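Local coordinates for minor fimbrium tip subunit Mfa3 (Porphyromonas gingivalis ATCC 33277, PDB 5NF4), which forms part of the tip of the minor fimbriae, filamentous pili that mediate biofilm formation and adhesion to host cells and other oral bacteria, at residues G109-F114 and Q168-G173; E208-I213 and F278-R283; M253-V258 and V320-H325. All blocks are in the same frame, centred on the assembly; numbering follows the deposited sequence.

Contact 1 (G109-F114 and Q168-G173); sequences GQRDFF and QTVTIG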
loop_
_atom_site.group_PDB
_atom_site.type_symbol
_atom_site.label_atom_id
_atom_site.label_comp_id
_atom_site.label_asym_id
_atom_site.label_seq_id
_atom_site.Cartn_x
_atom_site.Cartn_y
_atom_site.Cartn_z
ATOM N N GLY A 109 -4.074 -19.496 23.873
ATOM C CA GLY A 109 -3.433 -20.478 23.021
ATOM C C GLY A 109 -2.605 -19.793 21.951
ATOM O O GLY A 109 -2.154 -18.673 22.154
ATOM N N GLN A 110 -2.371 -20.491 20.844
ATOM C CA GLN A 110 -1.613 -19.957 19.716
ATOM C C GLN A 110 -2.615 -19.409 18.734
ATOM O O GLN A 110 -3.534 -20.131 18.335
ATOM C CB GLN A 110 -0.762 -21.036 19.041
ATOM C CG GLN A 110 0.241 -21.675 19.981
ATOM C CD GLN A 110 0.988 -20.628 20.782
ATOM O OE1 GLN A 110 0.836 -20.522 22.026
ATOM N NE2 GLN A 110 1.771 -19.815 20.073
ATOM N N ARG A 111 -2.482 -18.133 18.398
ATOM C CA ARG A 111 -3.497 -17.477 17.568
ATOM C C ARG A 111 -2.902 -16.709 16.412
ATOM O O ARG A 111 -1.843 -16.081 16.518
ATOM C CB ARG A 111 -4.359 -16.527 18.428
ATOM C CG ARG A 111 -5.503 -17.210 19.197
ATOM C CD ARG A 111 -5.065 -17.892 20.513
ATOM N NE ARG A 111 -6.221 -18.539 21.098
ATOM C CZ ARG A 111 -6.646 -19.753 20.773
ATOM N NH1 ARG A 111 -5.986 -20.508 19.897
ATOM N NH2 ARG A 111 -7.723 -20.229 21.351
ATOM N N ASP A 112 -3.603 -16.798 15.287
ATOM C CA ASP A 112 -3.321 -15.985 14.111
ATOM C C ASP A 112 -4.336 -14.828 14.043
ATOM O O ASP A 112 -5.533 -15.072 14.043
ATOM C CB ASP A 112 -3.429 -16.834 12.854
ATOM C CG ASP A 112 -2.297 -17.838 12.681
ATOM O OD1 ASP A 112 -1.446 -18.071 13.567
ATOM O OD2 ASP A 112 -2.236 -18.383 11.564
ATOM N N PHE A 113 -3.853 -13.585 14.000
ATOM C CA PHE A 113 -4.702 -12.390 14.032
ATOM C C PHE A 113 -4.697 -11.778 12.627
ATOM O O PHE A 113 -3.637 -11.585 12.064
ATOM C CB PHE A 113 -4.176 -11.349 14.989
ATOM C CG PHE A 113 -4.342 -11.704 16.453
ATOM C CD1 PHE A 113 -3.567 -12.696 17.050
ATOM C CD2 PHE A 113 -5.248 -11.002 17.223
ATOM C CE1 PHE A 113 -3.726 -12.975 18.398
ATOM C CE2 PHE A 113 -5.411 -11.284 18.547
ATOM C CZ PHE A 113 -4.650 -12.266 19.140
ATOM N N PHE A 114 -5.874 -11.447 12.127
ATOM C CA PHE A 114 -6.010 -10.801 10.819
ATOM C C PHE A 114 -6.748 -9.496 11.018
ATOM O O PHE A 114 -7.811 -9.473 11.616
ATOM C CB PHE A 114 -6.772 -11.669 9.808
ATOM C CG PHE A 114 -6.087 -12.948 9.463
ATOM C CD1 PHE A 114 -6.129 -14.024 10.355
ATOM C CD2 PHE A 114 -5.416 -13.103 8.257
ATOM C CE1 PHE A 114 -5.515 -15.222 10.040
ATOM C CE2 PHE A 114 -4.802 -14.307 7.934
ATOM C CZ PHE A 114 -4.839 -15.378 8.861
ATOM N N GLN A 168 0.810 -16.195 17.392
ATOM C CA GLN A 168 0.978 -15.364 18.568
ATOM C C GLN A 168 0.602 -16.123 19.808
ATOM O O GLN A 168 -0.416 -16.788 19.840
ATOM C CB GLN A 168 0.103 -14.128 18.466
ATOM C CG GLN A 168 0.352 -13.328 17.208
ATOM C CD GLN A 168 1.700 -12.659 17.217
ATOM O OE1 GLN A 168 1.924 -11.742 17.990
ATOM N NE2 GLN A 168 2.610 -13.111 16.345
ATOM N N THR A 169 1.416 -16.001 20.833
ATOM C CA THR A 169 1.133 -16.690 22.061
ATOM C C THR A 169 0.262 -15.798 22.901
ATOM O O THR A 169 0.683 -14.729 23.341
ATOM C CB THR A 169 2.424 -17.058 22.820
ATOM O OG1 THR A 169 3.252 -17.864 21.971
ATOM C CG2 THR A 169 2.097 -17.806 24.075
ATOM N N VAL A 170 -0.963 -16.255 23.138
ATOM C CA VAL A 170 -1.913 -15.526 23.964
ATOM C C VAL A 170 -2.042 -16.212 25.307
ATOM O O VAL A 170 -2.486 -17.374 25.371
ATOM C CB VAL A 170 -3.287 -15.456 23.263
ATOM C CG1 VAL A 170 -4.284 -14.676 24.105
ATOM C CG2 VAL A 170 -3.134 -14.834 21.882
ATOM N N THR A 171 -1.607 -15.523 26.373
ATOM C CA THR A 171 -1.568 -16.096 27.705
ATOM C C THR A 171 -2.799 -15.708 28.496
ATOM O O THR A 171 -3.511 -14.765 28.156
ATOM C CB THR A 171 -0.311 -15.640 28.506
ATOM O OG1 THR A 171 -0.218 -14.213 28.502
ATOM C CG2 THR A 171 0.961 -16.242 27.914
ATOM N N ILE A 172 -3.017 -16.435 29.576
ATOM C CA ILE A 172 -4.180 -16.269 30.422
ATOM C C ILE A 172 -4.108 -15.011 31.266
ATOM O O ILE A 172 -3.073 -14.696 31.854
ATOM C CB ILE A 172 -4.332 -17.485 31.348
ATOM C CG1 ILE A 172 -4.691 -18.723 30.514
ATOM C CG2 ILE A 172 -5.389 -17.248 32.428
ATOM C CD1 ILE A 172 -4.456 -20.013 31.221
ATOM N N GLY A 173 -5.230 -14.305 31.339
ATOM C CA GLY A 173 -5.379 -13.228 32.302
ATOM C C GLY A 173 -6.184 -12.049 31.790
ATOM O O GLY A 173 -6.849 -12.132 30.760
#

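Contact 2 (E208-I213 and F278-R283); sequences ENLQKI and FRLTTR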
loop_
_atom_site.group_PDB
_atom_site.type_symbol
_atom_site.label_atom_id
_atom_site.label_comp_id
_atom_site.label_asym_id
_atom_site.label_seq_id
_atom_site.Cartn_x
_atom_site.Cartn_y
_atom_site.Cartn_z
ATOM N N GLU A 208 6.841 25.940 -15.149
ATOM C CA GLU A 208 6.224 26.709 -16.240
ATOM C C GLU A 208 6.148 25.918 -17.560
ATOM O O GLU A 208 5.389 26.280 -18.469
ATOM C CB GLU A 208 6.999 27.995 -16.495
ATOM C CG GLU A 208 6.947 28.996 -15.364
ATOM C CD GLU A 208 7.741 28.556 -14.155
ATOM O OE1 GLU A 208 8.690 27.755 -14.331
ATOM O OE2 GLU A 208 7.391 28.995 -13.037
ATOM N N ASN A 209 6.985 24.895 -17.685
ATOM C CA ASN A 209 7.099 24.140 -18.929
ATOM C C ASN A 209 6.216 22.914 -18.916
ATOM O O ASN A 209 6.163 22.191 -19.900
ATOM C CB ASN A 209 8.536 23.682 -19.183
ATOM C CG ASN A 209 9.516 24.830 -19.348
ATOM O OD1 ASN A 209 9.217 25.858 -19.966
ATOM N ND2 ASN A 209 10.717 24.645 -18.808
ATOM N N LEU A 210 5.545 22.667 -17.794
ATOM C CA LEU A 210 4.862 21.393 -17.584
ATOM C C LEU A 210 3.419 21.475 -18.027
ATOM O O LEU A 210 2.711 22.394 -17.648
ATOM C CB LEU A 210 4.919 20.974 -16.108
ATOM C CG LEU A 210 4.220 19.668 -15.698
ATOM C CD1 LEU A 210 4.917 18.445 -16.304
ATOM C CD2 LEU A 210 4.150 19.537 -14.169
ATOM N N GLN A 211 2.986 20.506 -18.825
ATOM C CA GLN A 211 1.594 20.443 -19.249
ATOM C C GLN A 211 0.853 19.412 -18.411
ATOM O O GLN A 211 -0.247 19.660 -17.935
ATOM C CB GLN A 211 1.496 20.090 -20.728
ATOM C CG GLN A 211 0.086 19.955 -21.233
ATOM C CD GLN A 211 0.047 19.458 -22.657
ATOM O OE1 GLN A 211 0.709 20.009 -23.539
ATOM N NE2 GLN A 211 -0.715 18.393 -22.889
ATOM N N LYS A 212 1.455 18.248 -18.227
ATOM C CA LYS A 212 0.841 17.254 -17.360
ATOM C C LYS A 212 1.742 16.106 -17.003
ATOM O O LYS A 212 2.783 15.886 -17.625
ATOM C CB LYS A 212 -0.422 16.681 -17.991
ATOM C CG LYS A 212 -0.190 15.856 -19.209
ATOM C CD LYS A 212 -1.510 15.200 -19.595
ATOM C CE LYS A 212 -1.474 14.581 -20.954
ATOM N NZ LYS A 212 -2.791 13.980 -21.295
ATOM N N ILE A 213 1.279 15.358 -16.006
ATOM C CA ILE A 213 1.968 14.204 -15.480
ATOM C C ILE A 213 0.978 13.060 -15.362
ATOM O O ILE A 213 -0.097 13.228 -14.795
ATOM C CB ILE A 213 2.570 14.447 -14.078
ATOM C CG1 ILE A 213 3.348 15.752 -14.019
ATOM C CG2 ILE A 213 3.428 13.230 -13.671
ATOM C CD1 ILE A 213 3.922 16.041 -12.630
ATOM N N PHE A 278 5.982 7.127 -14.771
ATOM C CA PHE A 278 5.206 8.331 -14.976
ATOM C C PHE A 278 5.757 9.059 -16.186
ATOM O O PHE A 278 6.947 8.993 -16.506
ATOM C CB PHE A 278 5.128 9.234 -13.725
ATOM C CG PHE A 278 6.435 9.778 -13.211
ATOM C CD1 PHE A 278 6.878 11.028 -13.595
ATOM C CD2 PHE A 278 7.167 9.087 -12.254
ATOM C CE1 PHE A 278 8.063 11.567 -13.074
ATOM C CE2 PHE A 278 8.355 9.623 -11.739
ATOM C CZ PHE A 278 8.795 10.855 -12.143
ATOM N N ARG A 279 4.818 9.645 -16.904
ATOM C CA ARG A 279 5.087 10.371 -18.136
ATOM C C ARG A 279 4.901 11.864 -17.943
ATOM O O ARG A 279 3.817 12.317 -17.578
ATOM C CB ARG A 279 4.164 9.841 -19.217
ATOM C CG ARG A 279 4.149 10.673 -20.465
ATOM C CD ARG A 279 3.366 9.967 -21.548
ATOM N NE ARG A 279 4.080 8.796 -22.046
ATOM C CZ ARG A 279 3.511 7.643 -22.394
ATOM N NH1 ARG A 279 2.198 7.467 -22.276
ATOM N NH2 ARG A 279 4.274 6.654 -22.855
ATOM N N LEU A 280 5.962 12.633 -18.197
ATOM C CA LEU A 280 5.898 14.081 -18.119
ATOM C C LEU A 280 5.797 14.611 -19.498
ATOM O O LEU A 280 6.656 14.321 -20.320
ATOM C CB LEU A 280 7.143 14.668 -17.470
ATOM C CG LEU A 280 7.569 14.145 -16.109
ATOM C CD1 LEU A 280 8.951 14.685 -15.861
ATOM C CD2 LEU A 280 6.609 14.619 -15.056
ATOM N N THR A 281 4.766 15.411 -19.734
ATOM C CA THR A 281 4.593 16.097 -20.994
ATOM C C THR A 281 4.740 17.585 -20.802
ATOM O O THR A 281 4.078 18.176 -19.934
ATOM C CB THR A 281 3.225 15.800 -21.602
ATOM O OG1 THR A 281 3.126 14.395 -21.799
ATOM C CG2 THR A 281 3.062 16.496 -22.950
ATOM N N THR A 282 5.581 18.196 -21.641
ATOM C CA THR A 282 5.853 19.612 -21.558
ATOM C C THR A 282 4.914 20.365 -22.485
ATOM O O THR A 282 4.365 19.787 -23.416
ATOM C CB THR A 282 7.294 19.954 -21.969
ATOM O OG1 THR A 282 7.442 19.767 -23.378
ATOM C CG2 THR A 282 8.285 19.100 -21.256
ATOM N N ARG A 283 4.727 21.645 -22.219
ATOM C CA ARG A 283 3.940 22.502 -23.125
ATOM C C ARG A 283 4.465 22.488 -24.571
ATOM O O ARG A 283 3.695 22.712 -25.517
ATOM C CB ARG A 283 3.907 23.928 -22.584
ATOM C CG ARG A 283 3.234 24.011 -21.237
ATOM C CD ARG A 283 3.210 25.419 -20.717
ATOM N NE ARG A 283 2.592 25.465 -19.396
ATOM C CZ ARG A 283 1.281 25.521 -19.180
ATOM N NH1 ARG A 283 0.435 25.542 -20.203
ATOM N NH2 ARG A 283 0.817 25.555 -17.938
HETATM O O HOH W 1 2.616 24.711 -15.729
#

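Contact 3 (M253-V258 and V320-H325); sequences MPEAIV and VYRNRH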
loop_
_atom_site.group_PDB
_atom_site.type_symbol
_atom_site.label_atom_id
_atom_site.label_comp_id
_atom_site.label_asym_id
_atom_site.label_seq_id
_atom_site.Cartn_x
_atom_site.Cartn_y
_atom_site.Cartn_z
ATOM N N MET A 253 -0.897 3.895 -6.227
ATOM C CA MET A 253 -1.113 2.704 -7.012
ATOM C C MET A 253 -0.913 1.444 -6.178
ATOM O O MET A 253 -0.154 1.447 -5.197
ATOM C CB MET A 253 -0.179 2.633 -8.219
ATOM C CG MET A 253 1.287 2.622 -7.916
ATOM S SD MET A 253 1.962 4.184 -7.294
ATOM C CE MET A 253 3.604 4.050 -8.063
ATOM N N PRO A 254 -1.578 0.373 -6.590
ATOM C CA PRO A 254 -1.348 -0.850 -5.818
ATOM C C PRO A 254 0.066 -1.391 -5.971
ATOM O O PRO A 254 0.757 -1.124 -6.951
ATOM C CB PRO A 254 -2.357 -1.822 -6.394
ATOM C CG PRO A 254 -3.365 -0.986 -7.114
ATOM C CD PRO A 254 -2.564 0.155 -7.662
ATOM N N GLU A 255 0.494 -2.151 -4.977
ATOM C CA GLU A 255 1.700 -2.950 -5.096
ATOM C C GLU A 255 1.742 -3.658 -6.434
ATOM O O GLU A 255 0.725 -4.168 -6.903
ATOM C CB GLU A 255 1.744 -3.964 -3.940
ATOM C CG GLU A 255 2.932 -4.860 -3.929
ATOM C CD GLU A 255 2.946 -5.645 -2.660
ATOM O OE1 GLU A 255 3.484 -5.124 -1.654
ATOM O OE2 GLU A 255 2.361 -6.747 -2.672
ATOM N N ALA A 256 2.917 -3.685 -7.047
ATOM C CA ALA A 256 3.106 -4.337 -8.322
ATOM C C ALA A 256 4.447 -5.023 -8.352
ATOM O O ALA A 256 5.490 -4.366 -8.290
ATOM C CB ALA A 256 2.993 -3.318 -9.486
ATOM N N ILE A 257 4.422 -6.352 -8.403
ATOM C CA ILE A 257 5.648 -7.130 -8.527
ATOM C C ILE A 257 6.132 -7.146 -9.961
ATOM O O ILE A 257 5.361 -7.403 -10.874
ATOM C CB ILE A 257 5.447 -8.582 -8.088
ATOM C CG1 ILE A 257 4.828 -8.645 -6.696
ATOM C CG2 ILE A 257 6.768 -9.345 -8.160
ATOM C CD1 ILE A 257 5.570 -7.872 -5.636
ATOM N N VAL A 258 7.425 -6.893 -10.154
ATOM C CA VAL A 258 8.064 -7.063 -11.460
ATOM C C VAL A 258 9.213 -8.052 -11.349
ATOM O O VAL A 258 10.097 -7.892 -10.500
ATOM C CB VAL A 258 8.603 -5.727 -11.999
ATOM C CG1 VAL A 258 9.105 -5.889 -13.446
ATOM C CG2 VAL A 258 7.510 -4.632 -11.923
ATOM N N VAL A 320 6.965 -2.183 -7.199
ATOM C CA VAL A 320 6.393 -1.136 -6.371
ATOM C C VAL A 320 5.817 -1.817 -5.129
ATOM O O VAL A 320 4.920 -2.621 -5.260
ATOM C CB VAL A 320 5.292 -0.385 -7.121
ATOM C CG1 VAL A 320 4.579 0.646 -6.234
ATOM C CG2 VAL A 320 5.859 0.290 -8.393
ATOM N N TYR A 321 6.312 -1.476 -3.949
ATOM C CA TYR A 321 5.887 -2.104 -2.696
ATOM C C TYR A 321 4.774 -1.332 -1.981
ATOM O O TYR A 321 4.790 -0.096 -1.930
ATOM C CB TYR A 321 7.088 -2.244 -1.769
ATOM C CG TYR A 321 8.072 -3.307 -2.203
ATOM C CD1 TYR A 321 7.832 -4.655 -1.936
ATOM C CD2 TYR A 321 9.224 -2.976 -2.889
ATOM C CE1 TYR A 321 8.721 -5.636 -2.350
ATOM C CE2 TYR A 321 10.117 -3.949 -3.305
ATOM C CZ TYR A 321 9.858 -5.284 -3.025
ATOM O OH TYR A 321 10.746 -6.244 -3.440
ATOM N N ARG A 322 3.841 -2.059 -1.360
ATOM C CA ARG A 322 2.785 -1.385 -0.609
ATOM C C ARG A 322 3.338 -0.507 0.509
ATOM O O ARG A 322 4.358 -0.825 1.128
ATOM C CB ARG A 322 1.828 -2.404 -0.001
ATOM C CG ARG A 322 2.461 -3.261 1.082
ATOM C CD ARG A 322 1.539 -4.414 1.545
ATOM N NE ARG A 322 1.223 -5.287 0.422
ATOM C CZ ARG A 322 0.017 -5.749 0.128
ATOM N NH1 ARG A 322 -1.024 -5.488 0.933
ATOM N NH2 ARG A 322 -0.140 -6.474 -0.981
ATOM N N ASN A 323 2.631 0.577 0.781
ATOM C CA ASN A 323 2.858 1.416 1.938
ATOM C C ASN A 323 4.246 2.057 1.933
ATOM O O ASN A 323 4.771 2.428 2.973
ATOM C CB ASN A 323 2.640 0.614 3.225
ATOM C CG ASN A 323 2.063 1.467 4.365
ATOM O OD1 ASN A 323 1.112 2.219 4.184
ATOM N ND2 ASN A 323 2.650 1.339 5.544
ATOM N N ARG A 324 4.815 2.217 0.742
ATOM C CA ARG A 324 6.058 2.956 0.608
ATOM C C ARG A 324 5.768 4.256 -0.143
ATOM O O ARG A 324 4.756 4.383 -0.844
ATOM C CB ARG A 324 7.118 2.141 -0.131
ATOM C CG ARG A 324 7.482 0.815 0.571
ATOM C CD ARG A 324 8.198 1.004 1.901
ATOM N NE ARG A 324 9.554 1.557 1.798
ATOM C CZ ARG A 324 10.610 0.914 1.296
ATOM N NH1 ARG A 324 10.496 -0.319 0.803
ATOM N NH2 ARG A 324 11.790 1.519 1.269
ATOM N N HIS A 325 6.678 5.196 0.013
ATOM C CA HIS A 325 6.530 6.551 -0.527
ATOM C C HIS A 325 7.666 6.813 -1.518
ATOM O O HIS A 325 8.842 6.854 -1.127
ATOM C CB HIS A 325 6.536 7.501 0.670
ATOM C CG HIS A 325 6.229 8.940 0.371
ATOM N ND1 HIS A 325 6.320 9.916 1.346
ATOM C CD2 HIS A 325 5.847 9.577 -0.764
ATOM C CE1 HIS A 325 6.005 11.089 0.825
ATOM N NE2 HIS A 325 5.715 10.912 -0.452
#

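Contact 1 (G109-F114 and Q168-G173)
Gln110 and Thr169 run alongside each other on one face of the strand pair, and Gln110 NE2 donates a hydrogen bond to Thr169 OG1 (3.1 Å). The bond is nearly straight (164°) and the hydroxyl oxygen sits in the amide plane; the chain of Gln110 is folded at chi2 (-47°), which brings the amide alongside Thr169. NE2 has a second acceptor in the side chain of Asn167. On the face that carries Arg111, Phe113 and Val170, packing takes over. Val170 brings its CG2 branch to the edge of the Phe113 ring, near the ring plane, 4.0 Å from CE1. The same methyl meets Arg111 CD at 3.9 Å, the two side chains crossing at about a right angle. Gln168 lays its aliphatic part against the ring, CG 4.0 Å from Phe113 CD1, with its amide almost perpendicular to the ring, while NE2 goes to Ser166 and Asp185. The guanidinium of Arg111 bends back over its own strand: Gly109 CA lies over one face, toward its rim, NH1 donates a hydrogen bond to Gln110 O at 2.9 Å, and the same nitrogen forms a salt bridge with Asp78. Between the two faces runs an antiparallel ladder, with Gly109-Val170 and Arg111-Gln168 as hydrogen-bonded pairs and Gln110-Thr169 as the non-hydrogen-bonded pair. Strand 109-117 is thus zipped to the end of strand 161-170 on one flank and to strand 71-78 on the other; Phe113 also stacks on Phe182 of strand 180-205, and Phe114 packs against helix 132-140.

Contact 2 (E208-I213 and F278-R283)
A classic beta bulge interrupts the antiparallel pairing here: Gln211 and Lys212 both face Thr281, whose carbonyl oxygen accepts from two consecutive amides. Gln211 N lies 2.8 Å and Lys212 N 3.1 Å from Thr281 O, both donors in the carbonyl plane. Thr281 N answers with an almost straight bond (177°) to Lys212 O. The extra residue shifts the register by one, from Leu210-Thr282 to Lys212-Thr281 and Ile213-Leu280. On one face Lys212 and Thr281 run side by side, CG of the lysine against CB of the threonine. On the other face Ile213 and Leu280 also lie alongside each other, with Leu280 CD2 resting 3.6 Å from Ile213 CG1 and touching CG2 as well. Ile213 CG2 also reaches Phe278 CD1 at 4.1 Å. Beyond the bulge, Arg283 N donates to Asn209 O at 2.8 Å, from above the carbonyl plane. The Arg283 side chain, extended from CG to NE, runs along the 208-210 backbone: NE makes a weak bond to Glu208 O near the guanidinium plane, while Leu210 O lies over one guanidinium face. A water joins Leu210 O to Arg283 NH2, 3.0 Å from each. Strand 277-282 thus runs between strands 210-216 and 287-291, Arg279 forming a salt bridge with Asp289, and strand 238-242 flanks 210-216 on its other side. The apolar face packs on strands 180-205 and 324-332, through Val201, Ile203 and Ile330, with Phe278 edge-to-face with Tyr328.

Contact 3 (M253-V258 and V320-H325)
Glu255 and Arg322 form a buried, side-on salt bridge in which each carboxylate oxygen takes one guanidinium nitrogen. Arg322 NH2 meets Glu255 OE2 at 3.0 Å and Arg322 NE meets Glu255 OE1 at 3.1 Å. The planes of the two groups are 67° apart, so both nitrogens approach from above the carboxylate plane although the oxygens lie close to the guanidinium plane. Glu255 OE1 is gripped a second time by the backbone: Arg322 N donates to it at 3.1 Å, on its anti side and from the same face as NE. OE2 has a further donor in the amide of Asn227. Arg322 NH1 is taken by the carbonyl of Arg223, so partners are present for all three guanidinium nitrogens, and the buried charges are probably well compensated. Glu255 reaches this position by an extended chain, CG anti to the backbone nitrogen (chi1 -180°).

The pair sits beside a single antiparallel bridge between Ala256 and Val320, just before a type II beta turn, Tyr321 to Arg324, which carries Arg322 and leads into strand 324-332. Ala256 N donates to Val320 O and Val320 N to Ala256 O, both 2.9 Å, which satisfies all four of these backbone groups. Glu255 O is bound by Asn219 ND2, and Val258 N by Thr319 OG1. Beside the bridge, Met253 CE packs 4.0 Å from Val320 CG1, with Ala197 of strand 180-205 also against Val320.

In the fold
Contact 1 closes before the other two open, and it lies on the opposite side of the chain's centre from contact 2, their centres about 53 Å apart. Contact 3 is close to the middle, about 30 Å from contact 1 and about 24 Å from contact 2 between centres; none of the three touches another. The segments of contacts 2 and 3 alternate along the chain, so 253-258 comes between the partners of contact 2, and strand 248-254 is followed by strand 277-282. The long strand 180-205 relates all three, pairing with strands 161-170, 248-254 and 324-332 and packing against contact 2. Antiparallel and parallel pairings thus join distant parts of the sequence along this elongated tip subunit.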